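Local coordinates for BAR/IMD domain-containing adapter protein 2-like 2 (Mus musculus, PDB 3OK8) that binds phosphoinositides through its dimeric I-BAR (IMD) domain and induces planar or gently curved membrane structures, at residues A[23-28]-A[184-189]; A[37-42]-A[96-101]; A[103-108]-A[190-195]. All coordinates share one frame; numbering follows the deposited sequence.

Contact 1: A[23-28]-A[184-189]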
loop_
_atom_site.group_PDB
_atom_site.type_symbol
_atom_site.label_atom_id
_atom_site.label_comp_id
_atom_site.label_asym_id
_atom_site.label_seq_id
_atom_site.Cartn_x
_atom_site.Cartn_y
_atom_site.Cartn_z
ATOM N N GLU A 23 -8.163 13.164 -29.889
ATOM C CA GLU A 23 -6.888 13.794 -29.591
ATOM C C GLU A 23 -6.868 14.411 -28.204
ATOM O O GLU A 23 -6.051 15.277 -27.900
ATOM C CB GLU A 23 -6.491 14.803 -30.677
ATOM C CG GLU A 23 -7.374 16.018 -30.825
ATOM C CD GLU A 23 -6.945 16.886 -32.001
ATOM O OE1 GLU A 23 -7.668 16.909 -33.023
ATOM O OE2 GLU A 23 -5.875 17.530 -31.910
ATOM N N GLN A 24 -7.768 13.936 -27.360
ATOM C CA GLN A 24 -7.793 14.351 -25.976
ATOM C C GLN A 24 -8.072 13.132 -25.123
ATOM O O GLN A 24 -7.229 12.715 -24.328
ATOM C CB GLN A 24 -8.850 15.424 -25.777
ATOM C CG GLN A 24 -8.810 16.118 -24.437
ATOM C CD GLN A 24 -9.276 17.565 -24.539
ATOM O OE1 GLN A 24 -10.210 17.983 -23.848
ATOM N NE2 GLN A 24 -8.627 18.335 -25.412
ATOM N N PHE A 25 -9.238 12.532 -25.316
ATOM C CA PHE A 25 -9.616 11.357 -24.552
ATOM C C PHE A 25 -8.788 10.124 -24.917
ATOM O O PHE A 25 -8.180 9.499 -24.045
ATOM C CB PHE A 25 -11.106 11.063 -24.693
ATOM C CG PHE A 25 -11.561 9.881 -23.895
ATOM C CD1 PHE A 25 -11.947 10.029 -22.572
ATOM C CD2 PHE A 25 -11.602 8.619 -24.465
ATOM C CE1 PHE A 25 -12.364 8.942 -21.827
ATOM C CE2 PHE A 25 -12.023 7.523 -23.726
ATOM C CZ PHE A 25 -12.404 7.685 -22.402
ATOM N N ASN A 26 -8.750 9.764 -26.194
ATOM C CA ASN A 26 -8.024 8.549 -26.565
ATOM C C ASN A 26 -6.545 8.516 -26.117
ATOM O O ASN A 26 -6.086 7.515 -25.550
ATOM C CB ASN A 26 -8.176 8.243 -28.056
ATOM C CG ASN A 26 -7.824 6.806 -28.394
ATOM O OD1 ASN A 26 -6.649 6.459 -28.562
ATOM N ND2 ASN A 26 -8.845 5.956 -28.494
ATOM N N PRO A 27 -5.800 9.610 -26.354
ATOM C CA PRO A 27 -4.411 9.645 -25.873
ATOM C C PRO A 27 -4.324 9.541 -24.351
ATOM O O PRO A 27 -3.401 8.906 -23.829
ATOM C CB PRO A 27 -3.906 11.019 -26.336
ATOM C CG PRO A 27 -4.854 11.436 -27.440
ATOM C CD PRO A 27 -6.178 10.848 -27.058
ATOM N N ALA A 28 -5.268 10.157 -23.645
ATOM C CA ALA A 28 -5.282 10.095 -22.185
ATOM C C ALA A 28 -5.414 8.663 -21.673
ATOM O O ALA A 28 -4.954 8.349 -20.574
ATOM C CB ALA A 28 -6.382 10.971 -21.611
ATOM N N ARG A 184 -20.342 7.925 -23.332
ATOM C CA ARG A 184 -20.173 6.494 -23.149
ATOM C C ARG A 184 -18.749 6.155 -22.722
ATOM O O ARG A 184 -18.526 5.231 -21.935
ATOM C CB ARG A 184 -20.547 5.752 -24.424
ATOM C CG ARG A 184 -22.046 5.531 -24.543
ATOM C CD ARG A 184 -22.458 5.060 -25.929
ATOM N NE ARG A 184 -23.819 4.531 -25.914
ATOM C CZ ARG A 184 -24.525 4.221 -27.002
ATOM N NH1 ARG A 184 -25.759 3.740 -26.887
ATOM N NH2 ARG A 184 -24.001 4.380 -28.209
ATOM N N ARG A 185 -17.792 6.920 -23.239
ATOM C CA ARG A 185 -16.383 6.711 -22.926
ATOM C C ARG A 185 -15.987 7.266 -21.557
ATOM O O ARG A 185 -15.193 6.645 -20.852
ATOM C CB ARG A 185 -15.499 7.231 -24.066
ATOM C CG ARG A 185 -15.498 6.280 -25.254
ATOM C CD ARG A 185 -15.374 6.962 -26.610
ATOM N NE ARG A 185 -15.560 5.991 -27.687
ATOM C CZ ARG A 185 -16.749 5.573 -28.118
ATOM N NH1 ARG A 185 -16.835 4.683 -29.098
ATOM N NH2 ARG A 185 -17.863 6.049 -27.573
ATOM N N TYR A 186 -16.539 8.402 -21.147
ATOM C CA TYR A 186 -16.350 8.811 -19.753
ATOM C C TYR A 186 -16.932 7.779 -18.784
ATOM O O TYR A 186 -16.278 7.367 -17.811
ATOM C CB TYR A 186 -16.952 10.176 -19.478
ATOM C CG TYR A 186 -16.135 11.297 -20.070
ATOM C CD1 TYR A 186 -14.867 11.567 -19.585
ATOM C CD2 TYR A 186 -16.624 12.083 -21.116
ATOM C CE1 TYR A 186 -14.100 12.577 -20.107
ATOM C CE2 TYR A 186 -15.854 13.107 -21.654
ATOM C CZ TYR A 186 -14.587 13.347 -21.136
ATOM O OH TYR A 186 -13.798 14.344 -21.638
ATOM N N ARG A 187 -18.163 7.362 -19.061
ATOM C CA ARG A 187 -18.853 6.379 -18.234
ATOM C C ARG A 187 -18.081 5.074 -18.087
ATOM O O ARG A 187 -18.122 4.453 -17.034
ATOM C CB ARG A 187 -20.247 6.084 -18.794
ATOM C CG ARG A 187 -20.912 4.849 -18.199
ATOM C CD ARG A 187 -22.414 4.770 -18.530
ATOM N NE ARG A 187 -23.158 5.847 -17.883
ATOM C CZ ARG A 187 -23.873 6.770 -18.522
ATOM N NH1 ARG A 187 -24.490 7.719 -17.820
ATOM N NH2 ARG A 187 -23.975 6.742 -19.850
ATOM N N PHE A 188 -17.415 4.645 -19.152
ATOM C CA PHE A 188 -16.673 3.394 -19.136
ATOM C C PHE A 188 -15.452 3.543 -18.230
ATOM O O PHE A 188 -15.055 2.597 -17.568
ATOM C CB PHE A 188 -16.244 3.009 -20.552
ATOM C CG PHE A 188 -14.927 2.254 -20.626
ATOM C CD1 PHE A 188 -13.710 2.934 -20.541
ATOM C CD2 PHE A 188 -14.909 0.874 -20.817
ATOM C CE1 PHE A 188 -12.505 2.251 -20.625
ATOM C CE2 PHE A 188 -13.712 0.184 -20.905
ATOM C CZ PHE A 188 -12.503 0.870 -20.805
ATOM N N LEU A 189 -14.867 4.738 -18.208
ATOM C CA LEU A 189 -13.712 5.020 -17.366
ATOM C C LEU A 189 -14.162 5.041 -15.915
ATOM O O LEU A 189 -13.562 4.395 -15.042
ATOM C CB LEU A 189 -13.075 6.355 -17.762
ATOM C CG LEU A 189 -11.636 6.616 -17.324
ATOM C CD1 LEU A 189 -10.743 5.435 -17.705
ATOM C CD2 LEU A 189 -11.106 7.919 -17.938
#
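F25 reaches from helix 5-66 onto the backbone and side chains of one turn of helix 153-217, and its ring makes every contact within 4.5 Å between 23-28 and 184-189. The far end of the ring lies on R185: CZ of F25 is 3.4 Å from the carbonyl O of R185, and CE2 of F25 is 3.5 Å from CB of R185. This O already accepts the helical bond from N of L189, so the ring packs against a spoken-for carbonyl. On one flank CD1 of F25 approaches CE1 of Y186 at 4.1 Å; the edge of F25 is turned to the face of Y186 in a T-shaped pair, with centroids 5.5 Å apart and planes at 74°. On the next turn CE1 of F25 meets CD2 of L189 at 4.2 Å.

The torsions account for this reach. F25 holds CG anti to its own N (chi1 -178°), which points the ring at helix 153-217, where the axes of the two segments are 11.6 Å apart. Of its side chain, R185 presents CB and CG to the ring; bent at chi2, it leads the guanidinium away to salt bridges with E181 and with D113 of helix 71-147.

The two segments run in the same direction, their axes crossing at 26°. Helix 71-147 closes one side, where M106 meets L189, F116 and I117 meet R185, and N26 bonds to the carbonyl of T110. The second subunit packs directly on it, its A64 against Y186 and its I60 against A28, so the F25 contact joins two helices of the bundle at the border of the dimer interface.

Contact 2: A[37-42]-A[96-101]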
loop_
_atom_site.group_PDB
_atom_site.type_symbol
_atom_site.label_atom_id
_atom_site.label_comp_id
_atom_site.label_asym_id
_atom_site.label_seq_id
_atom_site.Cartn_x
_atom_site.Cartn_y
_atom_site.Cartn_z
ATOM N N ASN A 37 0.907 1.250 -15.482
ATOM C CA ASN A 37 1.905 0.194 -15.380
ATOM C C ASN A 37 2.999 0.508 -14.342
ATOM O O ASN A 37 3.469 -0.391 -13.631
ATOM C CB ASN A 37 2.461 -0.145 -16.759
ATOM C CG ASN A 37 1.573 -1.127 -17.502
ATOM O OD1 ASN A 37 0.934 -1.978 -16.882
ATOM N ND2 ASN A 37 1.526 -1.018 -18.825
ATOM N N ASN A 38 3.365 1.787 -14.254
ATOM C CA ASN A 38 4.253 2.314 -13.221
ATOM C C ASN A 38 3.686 2.059 -11.834
ATOM O O ASN A 38 4.403 1.683 -10.906
ATOM C CB ASN A 38 4.410 3.824 -13.378
ATOM C CG ASN A 38 5.347 4.214 -14.507
ATOM O OD1 ASN A 38 5.975 3.370 -15.158
ATOM N ND2 ASN A 38 5.452 5.514 -14.738
ATOM N N TYR A 39 2.390 2.304 -11.703
ATOM C CA TYR A 39 1.651 2.036 -10.475
ATOM C C TYR A 39 1.783 0.561 -10.037
ATOM O O TYR A 39 2.056 0.263 -8.871
ATOM C CB TYR A 39 0.189 2.391 -10.722
ATOM C CG TYR A 39 -0.641 2.701 -9.499
ATOM C CD1 TYR A 39 -0.209 2.378 -8.222
ATOM C CD2 TYR A 39 -1.889 3.293 -9.635
ATOM C CE1 TYR A 39 -0.992 2.663 -7.113
ATOM C CE2 TYR A 39 -2.677 3.572 -8.539
ATOM C CZ TYR A 39 -2.232 3.254 -7.282
ATOM O OH TYR A 39 -3.041 3.549 -6.201
ATOM N N LEU A 40 1.590 -0.363 -10.975
ATOM C CA LEU A 40 1.719 -1.788 -10.680
ATOM C C LEU A 40 3.124 -2.124 -10.212
ATOM O O LEU A 40 3.302 -2.831 -9.222
ATOM C CB LEU A 40 1.410 -2.639 -11.912
ATOM C CG LEU A 40 -0.051 -2.813 -12.304
ATOM C CD1 LEU A 40 -0.146 -3.272 -13.757
ATOM C CD2 LEU A 40 -0.717 -3.798 -11.370
ATOM N N ARG A 41 4.121 -1.639 -10.943
ATOM C CA ARG A 41 5.510 -1.919 -10.602
ATOM C C ARG A 41 5.859 -1.409 -9.202
ATOM O O ARG A 41 6.554 -2.090 -8.457
ATOM C CB ARG A 41 6.472 -1.380 -11.668
ATOM C CG ARG A 41 6.498 -2.225 -12.948
ATOM C CD ARG A 41 7.542 -1.732 -13.960
ATOM N NE ARG A 41 7.167 -0.455 -14.562
ATOM C CZ ARG A 41 6.535 -0.324 -15.730
ATOM N NH1 ARG A 41 6.212 -1.391 -16.450
ATOM N NH2 ARG A 41 6.233 0.884 -16.192
ATOM N N ALA A 42 5.368 -0.228 -8.833
ATOM C CA ALA A 42 5.528 0.240 -7.455
ATOM C C ALA A 42 4.878 -0.710 -6.467
ATOM O O ALA A 42 5.475 -1.022 -5.440
ATOM C CB ALA A 42 4.982 1.642 -7.269
ATOM N N GLN A 96 -4.461 -7.333 -9.097
ATOM C CA GLN A 96 -4.647 -8.128 -10.302
ATOM C C GLN A 96 -5.920 -7.738 -11.042
ATOM O O GLN A 96 -5.996 -7.878 -12.259
ATOM C CB GLN A 96 -4.626 -9.623 -9.989
ATOM C CG GLN A 96 -4.107 -10.471 -11.149
ATOM C CD GLN A 96 -2.736 -10.015 -11.672
ATOM O OE1 GLN A 96 -2.384 -10.289 -12.824
ATOM N NE2 GLN A 96 -1.961 -9.321 -10.830
ATOM N N THR A 97 -6.911 -7.245 -10.304
ATOM C CA THR A 97 -8.113 -6.648 -10.905
ATOM C C THR A 97 -7.733 -5.401 -11.707
ATOM O O THR A 97 -8.138 -5.228 -12.861
ATOM C CB THR A 97 -9.149 -6.258 -9.819
ATOM O OG1 THR A 97 -9.646 -7.442 -9.178
ATOM C CG2 THR A 97 -10.316 -5.495 -10.423
ATOM N N PHE A 98 -6.957 -4.532 -11.069
ATOM C CA PHE A 98 -6.384 -3.346 -11.691
ATOM C C PHE A 98 -5.669 -3.699 -12.991
ATOM O O PHE A 98 -5.875 -3.055 -14.012
ATOM C CB PHE A 98 -5.415 -2.691 -10.708
ATOM C CG PHE A 98 -4.922 -1.339 -11.131
ATOM C CD1 PHE A 98 -3.663 -0.916 -10.759
ATOM C CD2 PHE A 98 -5.714 -0.492 -11.898
ATOM C CE1 PHE A 98 -3.189 0.333 -11.133
ATOM C CE2 PHE A 98 -5.253 0.767 -12.275
ATOM C CZ PHE A 98 -3.985 1.181 -11.891
ATOM N N HIS A 99 -4.837 -4.731 -12.943
ATOM C CA HIS A 99 -4.082 -5.194 -14.102
ATOM C C HIS A 99 -4.980 -5.826 -15.165
ATOM O O HIS A 99 -5.130 -5.287 -16.267
ATOM C CB HIS A 99 -3.010 -6.206 -13.663
ATOM C CG HIS A 99 -2.399 -6.978 -14.794
ATOM N ND1 HIS A 99 -1.546 -6.405 -15.715
ATOM C CD2 HIS A 99 -2.516 -8.279 -15.151
ATOM C CE1 HIS A 99 -1.166 -7.319 -16.591
ATOM N NE2 HIS A 99 -1.739 -8.465 -16.270
ATOM N N GLY A 100 -5.569 -6.971 -14.824
ATOM C CA GLY A 100 -6.350 -7.771 -15.753
ATOM C C GLY A 100 -7.632 -7.133 -16.291
ATOM O O GLY A 100 -7.900 -7.198 -17.495
ATOM N N ASP A 101 -8.417 -6.520 -15.402
ATOM C CA ASP A 101 -9.741 -5.972 -15.735
ATOM C C ASP A 101 -9.703 -4.570 -16.324
ATOM O O ASP A 101 -10.639 -4.128 -17.017
ATOM C CB ASP A 101 -10.615 -5.921 -14.478
ATOM C CG ASP A 101 -11.318 -7.234 -14.197
ATOM O OD1 ASP A 101 -11.062 -7.821 -13.130
ATOM O OD2 ASP A 101 -12.132 -7.671 -15.039
#
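L40 and H99 have the nearest CA atoms between 37-42 and 96-101, 7.5 Å apart. The helical axes come within 10.7 Å and run antiparallel, at 147°; helix 96-101 has a wider pi-type turn at 98-101.

Across this gap Y39 and F98 meet almost at right angles. The edge of F98 is directed at the face of Y39 in an offset edge-to-face pair, planes at 75°, and the shift brings CE1 of F98 to 3.6 Å from CD2 of Y39, beside CG rather than over the ring centre. F98 holds CG anti to the backbone N (chi1 -170°), as does Y39, which carries both rings into the space between the helices.

L40 fills the neighbouring position with its two methyls. CD2 of L40 lies 4.2 Å from CD1 of F98 and 4.0 Å from CB of H99, while CD1 of L40 lies 4.0 Å from ND1 of H99, a van der Waals contact of a methyl with a ring nitrogen at the less buried margin.

Other layers extend the packing: L103 touches both L40 and F98, L196 of helix 153-217 touches F98, and Y53 of the second subunit makes a further edge-to-face pair with F98. Aromatic and leucine side chains interleaved between long antiparallel helices, and shared with a partner chain, fit the I-BAR (IMD) domain, an antiparallel dimer of three-helix bundles.

Contact 3: A[103-108]-A[190-195]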
loop_
_atom_site.group_PDB
_atom_site.type_symbol
_atom_site.label_atom_id
_atom_site.label_comp_id
_atom_site.label_asym_id
_atom_site.label_seq_id
_atom_site.Cartn_x
_atom_site.Cartn_y
_atom_site.Cartn_z
ATOM N N LEU A 103 -6.217 -2.423 -16.920
ATOM C CA LEU A 103 -5.024 -2.086 -17.688
ATOM C C LEU A 103 -4.812 -2.899 -18.975
ATOM O O LEU A 103 -4.328 -2.356 -19.965
ATOM C CB LEU A 103 -3.783 -2.145 -16.788
ATOM C CG LEU A 103 -3.276 -0.862 -16.110
ATOM C CD1 LEU A 103 -4.362 0.164 -15.884
ATOM C CD2 LEU A 103 -2.561 -1.183 -14.782
ATOM N N GLN A 104 -5.162 -4.184 -18.976
ATOM C CA GLN A 104 -5.065 -4.979 -20.205
ATOM C C GLN A 104 -6.210 -4.627 -21.153
ATOM O O GLN A 104 -6.134 -4.827 -22.374
ATOM C CB GLN A 104 -5.104 -6.475 -19.903
ATOM C CG GLN A 104 -3.836 -7.038 -19.292
ATOM C CD GLN A 104 -3.956 -8.529 -18.994
ATOM O OE1 GLN A 104 -3.193 -9.075 -18.206
ATOM N NE2 GLN A 104 -4.919 -9.191 -19.626
ATOM N N HIS A 105 -7.282 -4.099 -20.581
ATOM C CA HIS A 105 -8.446 -3.742 -21.373
ATOM C C HIS A 105 -8.173 -2.524 -22.256
ATOM O O HIS A 105 -8.467 -2.530 -23.456
ATOM C CB HIS A 105 -9.646 -3.485 -20.461
ATOM C CG HIS A 105 -10.961 -3.589 -21.163
ATOM N ND1 HIS A 105 -11.676 -2.482 -21.568
ATOM C CD2 HIS A 105 -11.681 -4.667 -21.552
ATOM C CE1 HIS A 105 -12.786 -2.875 -22.168
ATOM N NE2 HIS A 105 -12.813 -4.196 -22.171
ATOM N N MET A 106 -7.609 -1.482 -21.658
ATOM C CA MET A 106 -7.360 -0.245 -22.378
ATOM C C MET A 106 -6.335 -0.412 -23.494
ATOM O O MET A 106 -6.579 0.013 -24.619
ATOM C CB MET A 106 -6.944 0.870 -21.425
ATOM C CG MET A 106 -8.097 1.464 -20.631
ATOM S SD MET A 106 -7.498 2.528 -19.291
ATOM C CE MET A 106 -8.957 2.628 -18.251
ATOM N N GLU A 107 -5.193 -1.030 -23.209
ATOM C CA GLU A 107 -4.188 -1.214 -24.260
ATOM C C GLU A 107 -4.667 -2.155 -25.375
ATOM O O GLU A 107 -4.207 -2.071 -26.514
ATOM C CB GLU A 107 -2.842 -1.663 -23.670
ATOM C CG GLU A 107 -2.935 -2.789 -22.642
ATOM C CD GLU A 107 -2.952 -4.176 -23.279
ATOM O OE1 GLU A 107 -2.881 -4.256 -24.534
ATOM O OE2 GLU A 107 -3.027 -5.180 -22.517
ATOM N N LYS A 108 -5.606 -3.034 -25.046
ATOM C CA LYS A 108 -6.110 -4.016 -26.000
ATOM C C LYS A 108 -7.147 -3.406 -26.937
ATOM O O LYS A 108 -7.347 -3.877 -28.058
ATOM C CB LYS A 108 -6.732 -5.200 -25.254
ATOM C CG LYS A 108 -6.445 -6.549 -25.896
ATOM C CD LYS A 108 -7.539 -7.579 -25.634
ATOM C CE LYS A 108 -7.522 -8.654 -26.718
ATOM N NZ LYS A 108 -6.132 -9.089 -27.072
ATOM N N ALA A 190 -15.249 5.760 -15.665
ATOM C CA ALA A 190 -15.841 5.802 -14.341
ATOM C C ALA A 190 -16.285 4.418 -13.833
ATOM O O ALA A 190 -16.149 4.124 -12.652
ATOM C CB ALA A 190 -16.995 6.790 -14.304
ATOM N N GLU A 191 -16.806 3.570 -14.713
ATOM C CA GLU A 191 -17.326 2.267 -14.280
ATOM C C GLU A 191 -16.181 1.330 -13.894
ATOM O O GLU A 191 -16.225 0.690 -12.844
ATOM C CB GLU A 191 -18.211 1.621 -15.354
ATOM C CG GLU A 191 -19.503 2.419 -15.667
ATOM C CD GLU A 191 -20.486 1.686 -16.598
ATOM O OE1 GLU A 191 -20.078 0.757 -17.331
ATOM O OE2 GLU A 191 -21.683 2.052 -16.613
ATOM N N LYS A 192 -15.162 1.247 -14.744
ATOM C CA LYS A 192 -14.004 0.404 -14.449
ATOM C C LYS A 192 -13.336 0.801 -13.140
ATOM O O LYS A 192 -12.815 -0.040 -12.426
ATOM C CB LYS A 192 -12.996 0.467 -15.589
ATOM C CG LYS A 192 -13.441 -0.271 -16.830
ATOM C CD LYS A 192 -13.243 -1.757 -16.652
ATOM C CE LYS A 192 -13.132 -2.438 -18.002
ATOM N NZ LYS A 192 -13.328 -3.904 -17.848
ATOM N N HIS A 193 -13.354 2.085 -12.821
ATOM C CA HIS A 193 -12.732 2.554 -11.600
ATOM C C HIS A 193 -13.632 2.363 -10.407
ATOM O O HIS A 193 -13.164 2.304 -9.266
ATOM C CB HIS A 193 -12.267 3.999 -11.746
ATOM C CG HIS A 193 -10.947 4.113 -12.440
ATOM N ND1 HIS A 193 -10.827 4.176 -13.812
ATOM C CD2 HIS A 193 -9.685 4.118 -11.950
ATOM C CE1 HIS A 193 -9.549 4.241 -14.138
ATOM N NE2 HIS A 193 -8.833 4.204 -13.027
ATOM N N LEU A 194 -14.924 2.234 -10.677
ATOM C CA LEU A 194 -15.879 1.863 -9.640
ATOM C C LEU A 194 -15.677 0.401 -9.231
ATOM O O LEU A 194 -15.768 0.067 -8.053
ATOM C CB LEU A 194 -17.310 2.072 -10.127
ATOM C CG LEU A 194 -18.287 2.771 -9.178
ATOM C CD1 LEU A 194 -19.733 2.505 -9.620
ATOM C CD2 LEU A 194 -18.083 2.340 -7.741
ATOM N N LEU A 195 -15.407 -0.468 -10.200
ATOM C CA LEU A 195 -15.101 -1.865 -9.897
ATOM C C LEU A 195 -13.810 -1.961 -9.065
ATOM O O LEU A 195 -13.739 -2.687 -8.073
ATOM C CB LEU A 195 -14.997 -2.698 -11.182
ATOM C CG LEU A 195 -14.027 -3.893 -11.153
ATOM C CD1 LEU A 195 -14.509 -4.976 -10.189
ATOM C CD2 LEU A 195 -13.755 -4.480 -12.545
#
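K192 lays its side chain against the imidazole of H105, linking helices 71-147 and 153-217 of the three-helix bundle that forms each half of the I-BAR dimer. The helices are well separated here: even the nearest CA atoms, those of H105 and K192, are 9.8 Å apart, and long side chains bridge the gap.

The closer part is a CH-pi contact. CE of K192 stands over one face of H105, 4.0 Å from the ring centroid and 19° off the ring normal, offset toward the rim, with ND1 of H105 at 3.9 Å from this carbon. The lysine chain, bent at chi2 (-78°), crosses the histidine at about a right angle. Its amino group continues past the ring to a hydrogen bond with the carbonyl O of D101, which anchors the end of the chain and is consistent with CE staying over the imidazole. F188, whose ring meets that of H105, gives the histidine a second neighbour on helix 153-217. An alanine at H105 would probably leave CE of K192 without the ring face beneath it and F188 without its ring partner. This pair lies on the partly exposed side of the contact.

The inner side is buried yet looser between the two segments. There the methyl end of M106 comes up to H193, while V33 of helix 5-66 packs on M106 from the third helix. H193 is fixed independently, its ND1 bonded to the carbonyl of L189 and its NE2 to the hydroxyl of Y53 of the second subunit. Between these two segments M106 touches only H193, its CE 4.5 Å from CE1 of H193.

How the contacts relate
The three contacts pair each helix with both others: 5-66 with 153-217 in contact 1, 5-66 with 71-147 in contact 2, and 71-147 with 153-217 in contact 3. Contact 3 is the bridge, its centre about 11 Å from each of the other two centres, whereas those of contacts 1 and 2 lie about 19 Å apart and their nearest atoms about 7 Å. CD1 of L189 packs at 3.4 Å on CE of M106, joining contacts 1 and 3; CD1 of L40 lies 3.4 Å from CD2 of L103, joining contacts 2 and 3. All three also touch the second subunit, which is consistent with bundle and dimer packing sharing this region.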